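Local coordinates for high potential iron-sulfur protein (Rhodothermus marinus, PDB 3H31), which carries a [4Fe-4S] cluster and probably transfers electrons in the aerobic respiratory chain, at residues A1-T6 with I60-Y65; I16-S21 with Q54-P59; E20-T25 with G64-W69. One frame throughout, in Å; residues are numbered along the deposited sequence.

Contact 1: residues A1-T6 with I60-Y65; sequences AELTCT and IHPNGY
His61 and Leu3 meet where the N-terminal segment 1-6 lies against residues 60-65, a loop of the high-potential iron-sulfur protein fold that holds a type I beta turn from His61 to Gly64. The polar link across the contact is slight. NE2 of His61 donates a weak hydrogen bond to the backbone O of Leu3, 3.1 Å away and bent to 120° at the hydrogen. The acceptor lies at the edge of the imidazole, near its plane. A firmer bond holds the other ring nitrogen: the backbone N of Asn63 donates to His61 ND1 over 2.9 Å, and lies within 1° of the ring plane. The acceptor role of ND1 fits a proton on NE2. The bond from Asn63 probably does most to set the rotation of the ring, with the weak NE2 bond adding to it. CB of His61 points toward segment 1-6, and chi1 (-162°) sets CG anti to the backbone N. An alanine here would probably leave the Leu3 carbonyl and the Asn63 N-H without their ring partners and open a gap beside the Leu3 side chain.

The apolar packing comes from Leu3, whose side chain and that of His61 slide past each other in opposite directions; CG of Leu3 lies 4.0 Å from His61 CD2. Leu3 CD2 lies 4.5 Å from Pro62 CD, a looser touch.

Sulfur makes the third kind of contact. Cys5, joined by a disulfide to Cys50, sets its SG obliquely to the imidazole, 4.6 Å from the ring centroid. The backbone is met as well: His61 N, which is hydrogen-bonded to Tyr24 OH, packs against Cys5 CB at 3.6 Å. Closest on the His61 side chain to the sulfur is CB, with Cys5 SG at 3.7 Å.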
loop_
_atom_site.group_PDB
_atom_site.type_symbol
_atom_site.label_atom_id
_atom_site.label_comp_id
_atom_site.label_asym_id
_atom_site.label_seq_id
_atom_site.Cartn_x
_atom_site.Cartn_y
_atom_site.Cartn_z
ATOM N N ALA A 1 -14.043 0.711 -13.530
ATOM C CA ALA A 1 -13.564 0.010 -12.360
ATOM C C ALA A 1 -12.743 0.918 -11.526
ATOM O O ALA A 1 -12.052 1.864 -11.992
ATOM C CB ALA A 1 -13.246 -1.359 -12.709
ATOM N N GLU A 2 -12.819 0.707 -10.217
ATOM C CA GLU A 2 -11.997 1.523 -9.321
ATOM C C GLU A 2 -10.570 0.960 -9.504
ATOM O O GLU A 2 -10.218 -0.097 -10.008
ATOM C CB GLU A 2 -12.476 1.642 -7.906
ATOM C CG GLU A 2 -13.607 2.673 -7.803
ATOM C CD GLU A 2 -15.003 2.124 -7.708
ATOM O OE1 GLU A 2 -15.520 2.229 -6.574
ATOM O OE2 GLU A 2 -15.616 1.631 -8.668
ATOM N N LEU A 3 -9.695 1.913 -9.273
ATOM C CA LEU A 3 -8.275 1.738 -9.057
ATOM C C LEU A 3 -8.015 0.527 -8.183
ATOM O O LEU A 3 -8.539 0.444 -7.048
ATOM C CB LEU A 3 -7.686 2.984 -8.416
ATOM C CG LEU A 3 -6.182 2.912 -8.133
ATOM C CD1 LEU A 3 -5.459 2.796 -9.465
ATOM C CD2 LEU A 3 -5.693 4.090 -7.347
ATOM N N THR A 4 -7.193 -0.377 -8.645
ATOM C CA THR A 4 -6.712 -1.533 -7.903
ATOM C C THR A 4 -5.181 -1.522 -7.966
ATOM O O THR A 4 -4.591 -1.115 -8.944
ATOM C CB THR A 4 -7.256 -2.895 -8.363
ATOM O OG1 THR A 4 -6.889 -3.069 -9.711
ATOM C CG2 THR A 4 -8.792 -2.991 -8.253
ATOM N N CYS A 5 -4.578 -2.035 -6.890
ATOM C CA CYS A 5 -3.134 -1.979 -6.686
ATOM C C CYS A 5 -2.570 -3.303 -6.215
ATOM O O CYS A 5 -1.656 -3.378 -5.417
ATOM C CB CYS A 5 -2.733 -0.855 -5.708
ATOM S SG CYS A 5 -3.375 0.763 -6.268
ATOM N N THR A 6 -3.099 -4.367 -6.823
ATOM C CA THR A 6 -2.732 -5.729 -6.445
ATOM C C THR A 6 -1.903 -6.428 -7.506
ATOM O O THR A 6 -1.607 -7.620 -7.352
ATOM C CB THR A 6 -4.029 -6.524 -6.144
ATOM O OG1 THR A 6 -4.904 -6.312 -7.225
ATOM C CG2 THR A 6 -4.668 -6.100 -4.830
ATOM N N ILE A 60 0.602 0.513 -4.496
ATOM C CA ILE A 60 0.017 0.665 -3.180
ATOM C C ILE A 60 -1.173 1.584 -3.274
ATOM O O ILE A 60 -1.096 2.705 -3.824
ATOM C CB ILE A 60 1.005 1.240 -2.150
ATOM C CG1 ILE A 60 2.299 0.398 -2.066
ATOM C CG2 ILE A 60 0.379 1.443 -0.774
ATOM C CD1 ILE A 60 2.136 -0.926 -1.344
ATOM N N HIS A 61 -2.369 1.147 -2.781
ATOM C CA HIS A 61 -3.581 1.942 -2.862
ATOM C C HIS A 61 -3.677 2.887 -1.681
ATOM O O HIS A 61 -3.441 2.458 -0.528
ATOM C CB HIS A 61 -4.760 0.985 -2.842
ATOM C CG HIS A 61 -6.034 1.591 -3.334
ATOM N ND1 HIS A 61 -6.727 2.584 -2.646
ATOM C CD2 HIS A 61 -6.675 1.332 -4.518
ATOM C CE1 HIS A 61 -7.747 2.909 -3.402
ATOM N NE2 HIS A 61 -7.752 2.161 -4.531
ATOM N N PRO A 62 -4.069 4.128 -1.844
ATOM C CA PRO A 62 -4.187 5.034 -0.712
ATOM C C PRO A 62 -5.207 4.556 0.338
ATOM O O PRO A 62 -5.116 4.969 1.485
ATOM C CB PRO A 62 -4.631 6.370 -1.325
ATOM C CG PRO A 62 -5.225 5.972 -2.671
ATOM C CD PRO A 62 -4.404 4.813 -3.133
ATOM N N ASN A 63 -6.186 3.748 -0.081
ATOM C CA ASN A 63 -7.157 3.198 0.867
ATOM C C ASN A 63 -6.701 1.880 1.515
ATOM O O ASN A 63 -7.499 1.268 2.234
ATOM C CB ASN A 63 -8.504 3.020 0.183
ATOM C CG ASN A 63 -9.122 4.352 -0.240
ATOM O OD1 ASN A 63 -8.702 5.414 0.190
ATOM N ND2 ASN A 63 -10.150 4.274 -1.080
ATOM N N GLY A 64 -5.497 1.463 1.215
ATOM C CA GLY A 64 -4.994 0.188 1.643
ATOM C C GLY A 64 -4.428 0.233 3.060
ATOM O O GLY A 64 -4.611 1.183 3.801
ATOM N N TYR A 65 -3.770 -0.866 3.419
ATOM C CA TYR A 65 -3.216 -1.021 4.753
ATOM C C TYR A 65 -2.233 -2.172 4.737
ATOM O O TYR A 65 -2.385 -3.139 3.979
ATOM C CB TYR A 65 -4.364 -1.338 5.742
ATOM C CG TYR A 65 -3.930 -1.707 7.139
ATOM C CD1 TYR A 65 -3.653 -0.740 8.067
ATOM C CD2 TYR A 65 -3.839 -3.038 7.520
ATOM C CE1 TYR A 65 -3.268 -1.038 9.391
ATOM C CE2 TYR A 65 -3.460 -3.397 8.792
ATOM C CZ TYR A 65 -3.172 -2.359 9.721
ATOM O OH TYR A 65 -2.758 -2.759 11.019
#

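Contact 2: residues I16-S21 with Q54-P59; sequences IQMRES and QLIKGP
Arg19 reaches from helix 13-21 to the backbone of residues 54-59, the loop that follows strand 52-53 in this high-potential iron-sulfur protein fold. Its NH1 grips two carbonyls. The bond to Lys57 O is 2.9 Å long and nearly straight (167°); it arrives on a lone pair of the carbonyl and lies in the guanidinium plane. The bond to Pro59 O, at 2.8 Å, has its donor tilted 33° from the carbonyl plane, and NH2 adds a weak second bond to the same oxygen. Both acceptors sit at the edge of the guanidinium, so the flat group bridges the loop across Gly58, where a CB would clash with NH1 of Arg19.

The aliphatic part of Arg19 lies nearer the helix and crosses Ile56 at about a right angle, its CG 4.0 Å from Ile56 CD1. The chain then bends at chi3 (59°), placing NE for the turn to the carbonyls. Next to Arg19 on the helix, Met18 packs on the CG2 branch of Ile56, a residue that lines the cluster pocket. Met18 SD stands 3.9 Å from Ile56 CG2 and 3.7 Å from Leu55 O.

Outside the two segments, a cation-pi contact with Tyr24 engages the guanidinium and would steady its orientation, as would a further hydrogen bond from NH2 of Arg19 to the carbonyl O of Cys5.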
loop_
_atom_site.group_PDB
_atom_site.type_symbol
_atom_site.label_atom_id
_atom_site.label_comp_id
_atom_site.label_asym_id
_atom_site.label_seq_id
_atom_site.Cartn_x
_atom_site.Cartn_y
_atom_site.Cartn_z
ATOM N N ILE A 16 7.194 -10.065 -2.946
ATOM C CA ILE A 16 5.788 -10.433 -2.756
ATOM C C ILE A 16 5.611 -11.037 -1.376
ATOM O O ILE A 16 4.616 -10.731 -0.671
ATOM C CB ILE A 16 5.309 -11.386 -3.876
ATOM C CG1 ILE A 16 5.425 -10.713 -5.221
ATOM C CG2 ILE A 16 3.901 -11.817 -3.581
ATOM C CD1 ILE A 16 5.253 -11.633 -6.389
ATOM N N GLN A 17 6.520 -11.879 -0.950
ATOM C CA GLN A 17 6.439 -12.478 0.378
ATOM C C GLN A 17 6.431 -11.426 1.468
ATOM O O GLN A 17 5.692 -11.568 2.453
ATOM C CB GLN A 17 7.604 -13.433 0.611
ATOM C CG GLN A 17 7.521 -14.680 -0.196
ATOM C CD GLN A 17 8.782 -15.482 -0.332
ATOM O OE1 GLN A 17 9.791 -15.266 0.368
ATOM N NE2 GLN A 17 8.883 -16.388 -1.254
ATOM N N MET A 18 7.179 -10.332 1.342
ATOM C CA MET A 18 7.113 -9.274 2.360
ATOM C C MET A 18 5.774 -8.625 2.389
ATOM O O MET A 18 5.231 -8.434 3.496
ATOM C CB MET A 18 8.203 -8.198 2.175
ATOM C CG MET A 18 8.202 -7.195 3.354
ATOM S SD MET A 18 9.309 -5.863 3.384
ATOM C CE MET A 18 10.814 -6.705 3.720
ATOM N N ARG A 19 5.243 -8.298 1.228
ATOM C CA ARG A 19 3.924 -7.688 1.138
ATOM C C ARG A 19 2.892 -8.581 1.827
ATOM O O ARG A 19 2.064 -8.091 2.607
ATOM C CB ARG A 19 3.293 -7.420 -0.272
ATOM C CG ARG A 19 4.013 -6.411 -1.108
ATOM C CD ARG A 19 3.557 -6.375 -2.538
ATOM N NE ARG A 19 2.145 -6.079 -2.795
ATOM C CZ ARG A 19 1.651 -4.952 -3.374
ATOM N NH1 ARG A 19 2.417 -3.928 -3.710
ATOM N NH2 ARG A 19 0.355 -4.879 -3.601
ATOM N N GLU A 20 2.949 -9.884 1.547
ATOM C CA GLU A 20 1.999 -10.827 2.173
ATOM C C GLU A 20 2.212 -10.938 3.661
ATOM O O GLU A 20 1.249 -11.048 4.434
ATOM C CB GLU A 20 2.165 -12.182 1.517
ATOM C CG GLU A 20 1.720 -12.163 0.080
ATOM C CD GLU A 20 1.808 -13.546 -0.501
ATOM O OE1 GLU A 20 2.381 -14.507 0.043
ATOM O OE2 GLU A 20 1.286 -13.658 -1.642
ATOM N N SER A 21 3.449 -10.961 4.108
ATOM C CA SER A 21 3.818 -11.040 5.512
ATOM C C SER A 21 3.112 -9.973 6.315
ATOM O O SER A 21 2.628 -10.192 7.443
ATOM C CB SER A 21 5.338 -10.944 5.654
ATOM O OG SER A 21 5.752 -10.735 6.973
ATOM N N GLN A 54 7.502 3.204 1.147
ATOM C CA GLN A 54 8.920 3.138 1.458
ATOM C C GLN A 54 9.320 1.769 1.993
ATOM O O GLN A 54 10.516 1.444 2.015
ATOM C CB GLN A 54 9.291 4.092 2.575
ATOM C CG GLN A 54 9.405 5.535 2.213
ATOM C CD GLN A 54 10.180 6.213 3.327
ATOM O OE1 GLN A 54 11.151 5.813 4.033
ATOM N NE2 GLN A 54 9.893 7.447 3.675
ATOM N N LEU A 55 8.369 0.993 2.477
ATOM C CA LEU A 55 8.593 -0.284 3.136
ATOM C C LEU A 55 8.333 -1.472 2.226
ATOM O O LEU A 55 9.152 -2.376 2.110
ATOM C CB LEU A 55 7.717 -0.368 4.393
ATOM C CG LEU A 55 8.189 -1.370 5.430
ATOM C CD1 LEU A 55 9.456 -0.874 6.140
ATOM C CD2 LEU A 55 7.097 -1.602 6.452
ATOM N N ILE A 56 7.194 -1.519 1.583
ATOM C CA ILE A 56 7.008 -2.663 0.690
ATOM C C ILE A 56 6.846 -2.150 -0.729
ATOM O O ILE A 56 6.500 -1.007 -1.034
ATOM C CB ILE A 56 5.780 -3.464 1.112
ATOM C CG1 ILE A 56 4.525 -2.634 1.003
ATOM C CG2 ILE A 56 5.966 -3.978 2.519
ATOM C CD1 ILE A 56 3.242 -3.391 1.333
ATOM N N LYS A 57 7.288 -3.018 -1.620
ATOM C CA LYS A 57 7.454 -2.714 -3.013
ATOM C C LYS A 57 6.133 -2.952 -3.736
ATOM O O LYS A 57 5.225 -3.593 -3.255
ATOM C CB LYS A 57 8.534 -3.605 -3.621
ATOM C CG LYS A 57 9.890 -3.339 -3.058
ATOM C CD LYS A 57 10.452 -2.116 -3.672
ATOM C CE LYS A 57 11.826 -1.733 -3.124
ATOM N NZ LYS A 57 12.442 -0.697 -4.019
ATOM N N GLY A 58 6.081 -2.375 -4.954
ATOM C CA GLY A 58 4.936 -2.558 -5.847
ATOM C C GLY A 58 3.904 -1.462 -5.674
ATOM O O GLY A 58 4.089 -0.462 -4.943
ATOM N N PRO A 59 2.787 -1.576 -6.364
ATOM C CA PRO A 59 1.718 -0.583 -6.310
ATOM C C PRO A 59 1.028 -0.628 -4.975
ATOM O O PRO A 59 0.824 -1.711 -4.389
ATOM C CB PRO A 59 0.794 -1.000 -7.462
ATOM C CG PRO A 59 0.991 -2.461 -7.575
ATOM C CD PRO A 59 2.415 -2.697 -7.299
#

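Contact 3: residues E20-T25 with G64-W69; sequences ESLQYT and GYCTSW. With SF4 (iron/sulfur cluster), chain B.
Leu22 packs its side chain against Cys66, Thr67 and Ser68. Its CB lies 3.9 Å from CB of Cys66; beyond it, CG, anti to the carbonyl carbon (chi1 -60°), divides into two methyls. CD2 stands 3.8 Å from Thr67 OG1, and in the conformer given here for Ser68 both methyls also neighbour its OG. The backbone O of Leu22 accepts a 2.8 Å hydrogen bond from Thr67 N. Leu22 precedes Gln23, whose positive phi closes helix 13-21 in a Schellman motif, and the chain then runs antiparallel to residues 64-68. Thr25 and Tyr65 form a single hydrogen-bonded antiparallel bridge, with Thr25 N 2.9 Å from Tyr65 O. Gly64 has no room for a CB, which would clash with Thr25 O and Tyr24 OH. This pairing places a ligand of the [4Fe-4S] cluster: SG of Cys66 binds the iron FE3 at 2.3 Å, and Ser68 N gives that sulfur a weak hydrogen bond. Tyr24, its hydroxyl hydrogen-bonded to Asp26, brings its ring edge to sulfide S4. A water donates to Ser21 O and Gln23 OE1 and accepts from Thr67 OG1, 2.8 Å away.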
loop_
_atom_site.group_PDB
_atom_site.type_symbol
_atom_site.label_atom_id
_atom_site.label_comp_id
_atom_site.label_asym_id
_atom_site.label_seq_id
_atom_site.Cartn_x
_atom_site.Cartn_y
_atom_site.Cartn_z
ATOM N N GLU A 20 2.949 -9.884 1.547
ATOM C CA GLU A 20 1.999 -10.827 2.173
ATOM C C GLU A 20 2.212 -10.938 3.661
ATOM O O GLU A 20 1.249 -11.048 4.434
ATOM C CB GLU A 20 2.165 -12.182 1.517
ATOM C CG GLU A 20 1.720 -12.163 0.080
ATOM C CD GLU A 20 1.808 -13.546 -0.501
ATOM O OE1 GLU A 20 2.381 -14.507 0.043
ATOM O OE2 GLU A 20 1.286 -13.658 -1.642
ATOM N N SER A 21 3.449 -10.961 4.108
ATOM C CA SER A 21 3.818 -11.040 5.512
ATOM C C SER A 21 3.112 -9.973 6.315
ATOM O O SER A 21 2.628 -10.192 7.443
ATOM C CB SER A 21 5.338 -10.944 5.654
ATOM O OG SER A 21 5.752 -10.735 6.973
ATOM N N LEU A 22 3.124 -8.763 5.771
ATOM C CA LEU A 22 2.524 -7.593 6.374
ATOM C C LEU A 22 1.046 -7.434 6.075
ATOM O O LEU A 22 0.419 -6.437 6.451
ATOM C CB LEU A 22 3.339 -6.349 6.002
ATOM C CG LEU A 22 4.799 -6.397 6.466
ATOM C CD1 LEU A 22 5.536 -5.139 5.991
ATOM C CD2 LEU A 22 4.918 -6.567 7.994
ATOM N N GLN A 23 0.463 -8.416 5.411
ATOM C CA GLN A 23 -0.956 -8.426 5.117
ATOM C C GLN A 23 -1.382 -7.195 4.325
ATOM O O GLN A 23 -2.402 -6.572 4.562
ATOM C CB GLN A 23 -1.831 -8.612 6.388
ATOM C CG GLN A 23 -1.465 -9.887 7.133
ATOM C CD GLN A 23 -2.319 -9.900 8.389
ATOM O OE1 GLN A 23 -1.733 -9.773 9.483
ATOM N NE2 GLN A 23 -3.613 -10.086 8.239
ATOM N N TYR A 24 -0.608 -6.828 3.304
ATOM C CA TYR A 24 -1.008 -5.701 2.462
ATOM C C TYR A 24 -2.400 -6.000 1.855
ATOM O O TYR A 24 -2.597 -7.075 1.288
ATOM C CB TYR A 24 0.076 -5.392 1.339
ATOM C CG TYR A 24 -0.599 -4.328 0.453
ATOM C CD1 TYR A 24 -0.661 -3.003 0.884
ATOM C CD2 TYR A 24 -1.258 -4.673 -0.731
ATOM C CE1 TYR A 24 -1.323 -2.045 0.135
ATOM C CE2 TYR A 24 -1.969 -3.734 -1.418
ATOM C CZ TYR A 24 -1.995 -2.435 -1.037
ATOM O OH TYR A 24 -2.722 -1.510 -1.698
ATOM N N THR A 25 -3.256 -4.979 1.902
ATOM C CA THR A 25 -4.559 -5.042 1.263
ATOM C C THR A 25 -4.844 -3.700 0.637
ATOM O O THR A 25 -4.473 -2.650 1.169
ATOM C CB THR A 25 -5.645 -5.404 2.280
ATOM O OG1 THR A 25 -6.930 -5.443 1.661
ATOM C CG2 THR A 25 -5.731 -4.428 3.482
ATOM N N GLY A 64 -5.497 1.463 1.215
ATOM C CA GLY A 64 -4.994 0.188 1.643
ATOM C C GLY A 64 -4.428 0.233 3.060
ATOM O O GLY A 64 -4.611 1.183 3.801
ATOM N N TYR A 65 -3.770 -0.866 3.419
ATOM C CA TYR A 65 -3.216 -1.021 4.753
ATOM C C TYR A 65 -2.233 -2.172 4.737
ATOM O O TYR A 65 -2.385 -3.139 3.979
ATOM C CB TYR A 65 -4.364 -1.338 5.742
ATOM C CG TYR A 65 -3.930 -1.707 7.139
ATOM C CD1 TYR A 65 -3.653 -0.740 8.067
ATOM C CD2 TYR A 65 -3.839 -3.038 7.520
ATOM C CE1 TYR A 65 -3.268 -1.038 9.391
ATOM C CE2 TYR A 65 -3.460 -3.397 8.792
ATOM C CZ TYR A 65 -3.172 -2.359 9.721
ATOM O OH TYR A 65 -2.758 -2.759 11.019
ATOM N N CYS A 66 -1.258 -2.099 5.642
ATOM C CA CYS A 66 -0.470 -3.258 6.051
ATOM C C CYS A 66 -0.237 -3.112 7.566
ATOM O O CYS A 66 -0.416 -2.029 8.132
ATOM C CB CYS A 66 0.847 -3.467 5.300
ATOM S SG CYS A 66 2.232 -2.479 5.932
ATOM N N THR A 67 0.208 -4.208 8.202
ATOM C CA THR A 67 0.334 -4.176 9.669
ATOM C C THR A 67 1.467 -3.320 10.159
ATOM O O THR A 67 1.521 -3.068 11.392
ATOM C CB THR A 67 0.393 -5.571 10.254
ATOM O OG1 THR A 67 1.520 -6.291 9.702
ATOM C CG2 THR A 67 -0.903 -6.326 9.970
ATOM N N SER A 68 2.328 -2.843 9.293
ATOM C CA SER A 68 3.384 -1.913 9.696
ATOM C C SER A 68 2.966 -0.451 9.634
ATOM O O SER A 68 3.833 0.406 9.940
ATOM C CB SER A 68 4.647 -2.022 8.884
ATOM O OG SER A 68 5.155 -3.327 8.973
ATOM N N TRP A 69 1.712 -0.154 9.367
ATOM C CA TRP A 69 1.167 1.218 9.342
ATOM C C TRP A 69 1.787 2.057 10.466
ATOM O O TRP A 69 1.770 1.650 11.621
ATOM C CB TRP A 69 -0.350 1.133 9.475
ATOM C CG TRP A 69 -1.043 2.426 9.437
ATOM C CD1 TRP A 69 -1.491 3.094 8.361
ATOM C CD2 TRP A 69 -1.415 3.257 10.553
ATOM N NE1 TRP A 69 -2.071 4.266 8.686
ATOM C CE2 TRP A 69 -2.078 4.408 10.057
ATOM C CE3 TRP A 69 -1.259 3.117 11.940
ATOM C CZ2 TRP A 69 -2.555 5.378 10.890
ATOM C CZ3 TRP A 69 -1.756 4.133 12.810
ATOM C CH2 TRP A 69 -2.396 5.244 12.217
HETATM FE FE1 SF4 B . 3.179 1.094 3.311
HETATM FE FE2 SF4 B . 0.460 1.260 3.473
HETATM FE FE3 SF4 B . 1.852 -0.395 5.116
HETATM FE FE4 SF4 B . 2.093 2.284 5.459
HETATM S S1 SF4 B . 0.179 1.006 5.760
HETATM S S2 SF4 B . 3.758 0.811 5.536
HETATM S S3 SF4 B . 1.973 2.989 3.250
HETATM S S4 SF4 B . 1.620 -0.533 2.814
HETATM O O HOH W 1 1.092 -9.006 9.456
#

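Contacts 2 and 3 are neighbours, their centres 8 Å apart, and both start from helix 13-21, sharing Glu20 and Ser21. The centre of contact 1 is about 14 Å from that of contact 2 and about 12 Å from that of contact 3, with which it shares Gly64 and Tyr65. Along the chain the first segments run 1-6, 16-21 and 20-25; the partners come in the order 54-59 (contact 2), 60-65 (contact 1) and 64-69 (contact 3), so contact 2 falls within the span of contact 1. Thus the N-terminal third is laid against one continuous loop after strand 52-53. Ile56, Tyr24, Cys66 and Trp69 from contacts 2 and 3 line the cluster pocket, while Ile60 brings contact 1 near it.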